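Local structure of citryl-spermidine/3,4-dihydroxybenzoyl-citryl-spermidine:spermidine ligase (Bacillus anthracis, 3TO3) at residues Trp370-Ser373 / Val374-Leu378; Leu416-Gln419 / Lys420-Pro424. The protein catalyses the ATP-dependent condensation of spermidine with citryl-spermidine intermediates in the biosynthesis of petrobactin, the siderophore used for iron acquisition and virulence. All coordinates share one frame; numbering follows the deposited sequence. Where two conformers were deposited one is given.

Contact 1 comes first along the chain, where strand 367-371 of the mixed sheet runs out into a turn; contact 2 follows within helix 410-432. Their centres lie 21 Å apart and their nearest atoms about 12 Å, so they do not touch. Residues 370-378 belong to the IucA/IucC part of the chain and 416-424 to the FhuF-like part. Both lie some way from the nucleotide, the side chains of V374 and I422 each about 13 Å from the bound ATP. Contact 1 continues a sheet strand into a turn, next to R371, which pairs with D459 of the magnesium site, whereas contact 2 is a distorted helical turn packed among other helices.

Contact 1. Residues Trp370-Ser373 / Val374-Leu378; sequences WRES and VHHYL
Beyond strand 367-371 the backbone of E372 and S373 stays extended and then coils through one turn, where the N of H376 bonds to the O of S373 at 3.1 Å and the N of Y377 reaches the O of V374 at 3.0 Å. The S373 side chain also bonds to the turn: OG, set anti to the backbone N (chi1 -178°), accepts the N-H of H375 at 3.3 Å. The same OG lies 3.5 Å from CD2 of H375, at the edge of the imidazole, and is hydrogen-bonded to the O of P293; the far nitrogen of that ring, NE2, binds D151.

E372, its side chain extended beyond CG, meets Y377 five residues on. Y377 OH donates to E372 OE1 at 2.6 Å, on the syn side of the carboxylate and 22° out of its plane; that plane stands 78° from the phenol ring. OE1 also takes the backbone N-H of K348, so two donors grip this one oxygen. Next to E372, the R371 guanidinium forms salt bridges with E349 and with D459, which belongs to the magnesium site and the ATP pocket; the turn therefore follows directly on a strand end tied to the active site.

The Y377 side chain lies against I345 and L347 of strand 345-355, which flanks strand 367-371 in the mixed sheet. V374 N bonds to the hydroxyl of Y297, on strand 297-306, the other antiparallel neighbour.

Contact 2. Residues Leu416-Gln419 / Lys420-Pro424; sequences LLIQ and KAIIP
L416 and K420 share a regular alpha-helical bond of helix 410-432, but the next residues open into a wider pi-type turn at 420-422, with a kink at P424, whose ring nitrogen has no hydrogen to give to the turn before. The backbone bonds record the change. K420 N meets L416 O at 2.9 Å in the usual i to i+4 manner, while A421 N to L417 O is weak, bent to 120° at the hydrogen. Stronger is the i to i+5 bond from I423 N to I418 O, 3.0 Å long and almost straight at 162°. I422 N and A421 N add weak bonds to this same oxygen.

Apolar contacts follow the turn. L417 CD1 lies 4.1 Å from A421 CB, on a side covered by F387. I418 holds CG1 beside its backbone N (chi1 -58°), which sends its two branches to different partners: CD1 meets I422 CD1 at 3.9 Å, and CG2 turns to I423 CD1. Helix 502-528 covers I422, and helix 532-547 packs on I418 and I423.

Polar side chains occupy the partly exposed flank. K420 bends at chi2, bringing CD to 3.6 Å from L416 O, while the extended Q419 side chain hydrogen-bonds through NE2 to OE1 of E542 on helix 532-547.

Contact 1. Residues Trp370-Ser373 / Val374-Leu378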
ATOM      1  N   TRP B 370     -13.474  -8.260  23.300  1.00 49.89           N
ATOM      2  CA  TRP B 370     -12.784  -9.026  24.343  1.00 39.53           C
ATOM      3  C   TRP B 370     -13.349 -10.420  24.359  1.00 38.29           C
ATOM      4  O   TRP B 370     -14.533 -10.599  24.149  1.00 47.86           O
ATOM      5  CB  TRP B 370     -12.963  -8.403  25.712  1.00 35.51           C
ATOM      6  CG  TRP B 370     -12.127  -7.217  25.993  1.00 37.02           C
ATOM      7  CD1 TRP B 370     -10.895  -7.222  26.555  1.00 37.71           C
ATOM      8  CD2 TRP B 370     -12.463  -5.827  25.779  1.00 38.37           C
ATOM      9  NE1 TRP B 370     -10.436  -5.938  26.719  1.00 39.41           N
ATOM     10  CE2 TRP B 370     -11.369  -5.059  26.231  1.00 39.80           C
ATOM     11  CE3 TRP B 370     -13.576  -5.162  25.247  1.00 42.39           C
ATOM     12  CZ2 TRP B 370     -11.342  -3.646  26.161  1.00 41.52           C
ATOM     13  CZ3 TRP B 370     -13.554  -3.759  25.187  1.00 40.43           C
ATOM     14  CH2 TRP B 370     -12.432  -3.021  25.638  1.00 41.77           C
ATOM     15  N   ARG B 371     -12.506 -11.421  24.597  1.00 39.10           N
ATOM     16  CA  ARG B 371     -12.980 -12.804  24.596  1.00 34.90           C
ATOM     17  C   ARG B 371     -12.434 -13.589  25.799  1.00 43.65           C
ATOM     18  O   ARG B 371     -11.303 -13.339  26.233  1.00 47.42           O
ATOM     19  CB  ARG B 371     -12.629 -13.470  23.263  1.00 40.91           C
ATOM     20  CG  ARG B 371     -12.439 -14.946  23.331  1.00 53.21           C
ATOM     21  CD  ARG B 371     -12.637 -15.594  21.964  1.00 56.84           C
ATOM     22  NE  ARG B 371     -11.604 -15.264  21.001  1.00 61.87           N
ATOM     23  CZ  ARG B 371     -11.840 -15.036  19.709  1.00 60.72           C
ATOM     24  NH1 ARG B 371     -13.070 -15.090  19.230  1.00 59.83           N
ATOM     25  NH2 ARG B 371     -10.842 -14.754  18.892  1.00 59.26           N
ATOM     26  N   GLU B 372     -13.240 -14.508  26.348  1.00 38.81           N
ATOM     27  CA  GLU B 372     -12.820 -15.307  27.513  1.00 47.58           C
ATOM     28  C   GLU B 372     -11.556 -16.098  27.206  1.00 42.85           C
ATOM     29  O   GLU B 372     -11.450 -16.717  26.144  1.00 44.11           O
ATOM     30  CB  GLU B 372     -13.891 -16.332  27.923  1.00 44.56           C
ATOM     31  CG  GLU B 372     -15.160 -15.775  28.484  1.00 55.81           C
ATOM     32  CD  GLU B 372     -16.148 -16.884  28.856  1.00 65.04           C
ATOM     33  OE1 GLU B 372     -16.374 -17.799  28.004  1.00 50.35           O
ATOM     34  OE2 GLU B 372     -16.686 -16.839  30.001  1.00 73.38           O
ATOM     35  N   SER B 373     -10.619 -16.108  28.139  1.00 46.19           N
ATOM     36  CA  SER B 373      -9.424 -16.957  28.033  1.00 46.05           C
ATOM     37  C   SER B 373      -9.818 -18.409  28.139  1.00 45.61           C
ATOM     38  O   SER B 373     -10.592 -18.762  29.018  1.00 52.04           O
ATOM     39  CB  SER B 373      -8.482 -16.669  29.202  1.00 50.70           C
ATOM     40  OG  SER B 373      -7.306 -17.447  29.077  1.00 53.70           O
ATOM     41  N   VAL B 374      -9.279 -19.260  27.280  1.00 44.20           N
ATOM     42  CA  VAL B 374      -9.532 -20.698  27.400  1.00 45.97           C
ATOM     43  C   VAL B 374      -9.062 -21.258  28.762  1.00 50.74           C
ATOM     44  O   VAL B 374      -9.571 -22.277  29.238  1.00 49.45           O
ATOM     45  CB  VAL B 374      -8.852 -21.493  26.274  1.00 51.15           C
ATOM     46  CG1 VAL B 374      -7.375 -21.671  26.575  1.00 53.92           C
ATOM     47  CG2 VAL B 374      -9.503 -22.835  26.125  1.00 46.51           C
ATOM     48  N   HIS B 375      -8.111 -20.587  29.402  1.00 49.96           N
ATOM     49  CA  HIS B 375      -7.650 -21.020  30.733  1.00 53.80           C
ATOM     50  C   HIS B 375      -8.688 -20.946  31.843  1.00 61.29           C
ATOM     51  O   HIS B 375      -8.562 -21.631  32.847  1.00 75.13           O
ATOM     52  CB  HIS B 375      -6.376 -20.286  31.141  1.00 58.02           C
ATOM     53  CG  HIS B 375      -5.241 -20.544  30.211  1.00 67.10           C
ATOM     54  ND1 HIS B 375      -4.563 -21.740  30.191  1.00 73.94           N
ATOM     55  CD2 HIS B 375      -4.706 -19.785  29.227  1.00 66.76           C
ATOM     56  CE1 HIS B 375      -3.636 -21.700  29.252  1.00 74.47           C
ATOM     57  NE2 HIS B 375      -3.705 -20.525  28.650  1.00 75.04           N
ATOM     58  N   HIS B 376      -9.691 -20.097  31.651  0.57 60.58           N
ATOM     59  CA  HIS B 376     -10.866 -20.028  32.507  0.57 62.83           C
ATOM     60  C   HIS B 376     -11.490 -21.422  32.601  0.57 67.26           C
ATOM     61  O   HIS B 376     -11.907 -21.853  33.670  0.57 75.60           O
ATOM     62  CB  HIS B 376     -11.847 -19.014  31.894  0.57 64.80           C
ATOM     63  CG  HIS B 376     -13.115 -18.810  32.667  0.57 70.13           C
ATOM     64  ND1 HIS B 376     -13.935 -19.848  33.053  0.57 76.88           N
ATOM     65  CD2 HIS B 376     -13.731 -17.673  33.078  0.57 76.29           C
ATOM     66  CE1 HIS B 376     -14.984 -19.361  33.698  0.57 83.30           C
ATOM     67  NE2 HIS B 376     -14.884 -18.043  33.725  0.57 80.18           N
ATOM     68  N   TYR B 377     -11.541 -22.126  31.474  1.00 65.21           N
ATOM     69  CA  TYR B 377     -12.196 -23.440  31.382  1.00 59.23           C
ATOM     70  C   TYR B 377     -11.397 -24.727  31.625  1.00 60.52           C
ATOM     71  O   TYR B 377     -11.991 -25.781  31.846  1.00 63.63           O
ATOM     72  CB  TYR B 377     -12.845 -23.580  30.006  1.00 54.09           C
ATOM     73  CG  TYR B 377     -13.996 -22.644  29.767  1.00 60.20           C
ATOM     74  CD1 TYR B 377     -15.258 -22.917  30.286  1.00 52.54           C
ATOM     75  CD2 TYR B 377     -13.829 -21.488  29.000  1.00 54.57           C
ATOM     76  CE1 TYR B 377     -16.326 -22.060  30.056  1.00 55.63           C
ATOM     77  CE2 TYR B 377     -14.891 -20.622  28.755  1.00 53.34           C
ATOM     78  CZ  TYR B 377     -16.144 -20.910  29.282  1.00 61.94           C
ATOM     79  OH  TYR B 377     -17.208 -20.051  29.042  1.00 58.64           O
ATOM     80  N   LEU B 378     -10.072 -24.671  31.591  1.00 61.26           N
ATOM     81  CA  LEU B 378      -9.311 -25.917  31.541  1.00 58.38           C
ATOM     82  C   LEU B 378      -9.201 -26.545  32.906  1.00 63.97           C
ATOM     83  O   LEU B 378      -8.803 -25.889  33.845  1.00 67.90           O
ATOM     84  CB  LEU B 378      -7.911 -25.692  30.981  1.00 52.91           C
ATOM     85  CG  LEU B 378      -7.808 -25.360  29.488  1.00 57.47           C
ATOM     86  CD1 LEU B 378      -6.335 -25.213  29.100  1.00 62.16           C
ATOM     87  CD2 LEU B 378      -8.512 -26.395  28.585  1.00 47.29           C
TER

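Contact 2. Residues Leu416-Gln419 / Lys420-Pro424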
ATOM      1  N   LEU B 416     -12.622 -41.159  19.393  1.00 45.56           N
ATOM      2  CA  LEU B 416     -12.781 -40.171  20.465  1.00 47.46           C
ATOM      3  C   LEU B 416     -12.825 -38.759  19.933  1.00 48.71           C
ATOM      4  O   LEU B 416     -13.585 -37.952  20.448  1.00 52.98           O
ATOM      5  CB  LEU B 416     -11.680 -40.265  21.495  1.00 46.53           C
ATOM      6  CG  LEU B 416     -11.904 -41.465  22.384  1.00 61.19           C
ATOM      7  CD1 LEU B 416     -10.554 -42.046  22.863  1.00 60.67           C
ATOM      8  CD2 LEU B 416     -12.846 -41.052  23.522  1.00 58.38           C
ATOM      9  N   LEU B 417     -12.006 -38.464  18.922  1.00 36.34           N
ATOM     10  CA  LEU B 417     -11.915 -37.112  18.412  1.00 44.31           C
ATOM     11  C   LEU B 417     -13.258 -36.711  17.812  1.00 48.00           C
ATOM     12  O   LEU B 417     -13.804 -35.665  18.135  1.00 49.17           O
ATOM     13  CB  LEU B 417     -10.796 -36.967  17.358  1.00 35.65           C
ATOM     14  CG  LEU B 417     -10.717 -35.544  16.787  1.00 39.56           C
ATOM     15  CD1 LEU B 417     -10.178 -34.491  17.815  1.00 37.62           C
ATOM     16  CD2 LEU B 417      -9.905 -35.516  15.487  1.00 36.70           C
ATOM     17  N   ILE B 418     -13.773 -37.561  16.937  1.00 45.09           N
ATOM     18  CA  ILE B 418     -15.048 -37.345  16.299  1.00 45.76           C
ATOM     19  C   ILE B 418     -16.148 -37.197  17.372  1.00 50.40           C
ATOM     20  O   ILE B 418     -16.974 -36.265  17.300  1.00 45.59           O
ATOM     21  CB  ILE B 418     -15.402 -38.523  15.369  1.00 44.32           C
ATOM     22  CG1 ILE B 418     -14.316 -38.736  14.298  1.00 41.77           C
ATOM     23  CG2 ILE B 418     -16.726 -38.317  14.725  1.00 41.02           C
ATOM     24  CD1 ILE B 418     -13.996 -37.525  13.538  1.00 53.50           C
ATOM     25  N   GLN B 419     -16.142 -38.093  18.368  1.00 45.33           N
ATOM     26  CA  GLN B 419     -17.202 -38.110  19.391  1.00 52.48           C
ATOM     27  C   GLN B 419     -17.227 -36.862  20.248  1.00 51.62           C
ATOM     28  O   GLN B 419     -18.296 -36.412  20.625  1.00 58.56           O
ATOM     29  CB  GLN B 419     -17.144 -39.341  20.297  1.00 52.13           C
ATOM     30  CG  GLN B 419     -17.410 -40.645  19.598  1.00 55.40           C
ATOM     31  CD  GLN B 419     -17.659 -41.790  20.566  1.00 54.89           C
ATOM     32  OE1 GLN B 419     -17.406 -41.677  21.769  1.00 66.05           O
ATOM     33  NE2 GLN B 419     -18.181 -42.893  20.047  1.00 47.14           N
ATOM     34  N   LYS B 420     -16.051 -36.340  20.583  1.00 52.40           N
ATOM     35  CA  LYS B 420     -15.929 -35.143  21.413  1.00 49.20           C
ATOM     36  C   LYS B 420     -15.814 -33.816  20.686  1.00 50.25           C
ATOM     37  O   LYS B 420     -15.960 -32.768  21.296  1.00 53.66           O
ATOM     38  CB  LYS B 420     -14.719 -35.297  22.331  1.00 54.58           C
ATOM     39  CG  LYS B 420     -15.000 -36.018  23.634  1.00 62.06           C
ATOM     40  CD  LYS B 420     -15.455 -37.449  23.451  1.00 67.57           C
ATOM     41  CE  LYS B 420     -16.002 -38.018  24.776  1.00 73.14           C
ATOM     42  NZ  LYS B 420     -16.920 -39.179  24.539  1.00 76.02           N
ATOM     43  N   ALA B 421     -15.589 -33.842  19.381  1.00 47.03           N
ATOM     44  CA  ALA B 421     -15.270 -32.620  18.652  1.00 45.46           C
ATOM     45  C   ALA B 421     -16.242 -32.359  17.538  1.00 53.84           C
ATOM     46  O   ALA B 421     -16.733 -31.244  17.386  1.00 65.31           O
ATOM     47  CB  ALA B 421     -13.857 -32.618  18.117  1.00 52.18           C
ATOM     48  N   ILE B 422     -16.347 -33.314  16.633  1.00 47.14           N
ATOM     49  CA  ILE B 422     -17.143 -33.123  15.436  1.00 52.13           C
ATOM     50  C   ILE B 422     -18.650 -33.268  15.706  1.00 55.28           C
ATOM     51  O   ILE B 422     -19.476 -32.514  15.179  1.00 52.76           O
ATOM     52  CB  ILE B 422     -16.678 -34.077  14.305  1.00 48.93           C
ATOM     53  CG1 ILE B 422     -15.445 -33.501  13.615  1.00 50.48           C
ATOM     54  CG2 ILE B 422     -17.792 -34.303  13.266  1.00 47.81           C
ATOM     55  CD1 ILE B 422     -14.152 -33.734  14.343  1.00 54.47           C
ATOM     56  N   ILE B 423     -19.008 -34.241  16.527  1.00 47.21           N
ATOM     57  CA  ILE B 423     -20.415 -34.493  16.799  1.00 45.74           C
ATOM     58  C   ILE B 423     -21.178 -33.281  17.380  1.00 47.60           C
ATOM     59  O   ILE B 423     -22.292 -33.008  16.952  1.00 50.12           O
ATOM     60  CB  ILE B 423     -20.587 -35.761  17.652  1.00 47.01           C
ATOM     61  CG1 ILE B 423     -19.997 -36.960  16.901  1.00 47.07           C
ATOM     62  CG2 ILE B 423     -22.073 -36.001  18.041  1.00 43.13           C
ATOM     63  CD1 ILE B 423     -20.604 -37.187  15.540  1.00 47.58           C
ATOM     64  N   PRO B 424     -20.582 -32.554  18.347  1.00 51.23           N
ATOM     65  CA  PRO B 424     -21.349 -31.463  18.961  1.00 47.19           C
ATOM     66  C   PRO B 424     -21.588 -30.321  17.991  1.00 51.41           C
ATOM     67  O   PRO B 424     -22.615 -29.673  18.082  1.00 50.56           O
ATOM     68  CB  PRO B 424     -20.465 -30.999  20.122  1.00 44.84           C
ATOM     69  CG  PRO B 424     -19.532 -32.150  20.370  1.00 57.38           C
ATOM     70  CD  PRO B 424     -19.280 -32.736  19.009  1.00 52.05           C
TER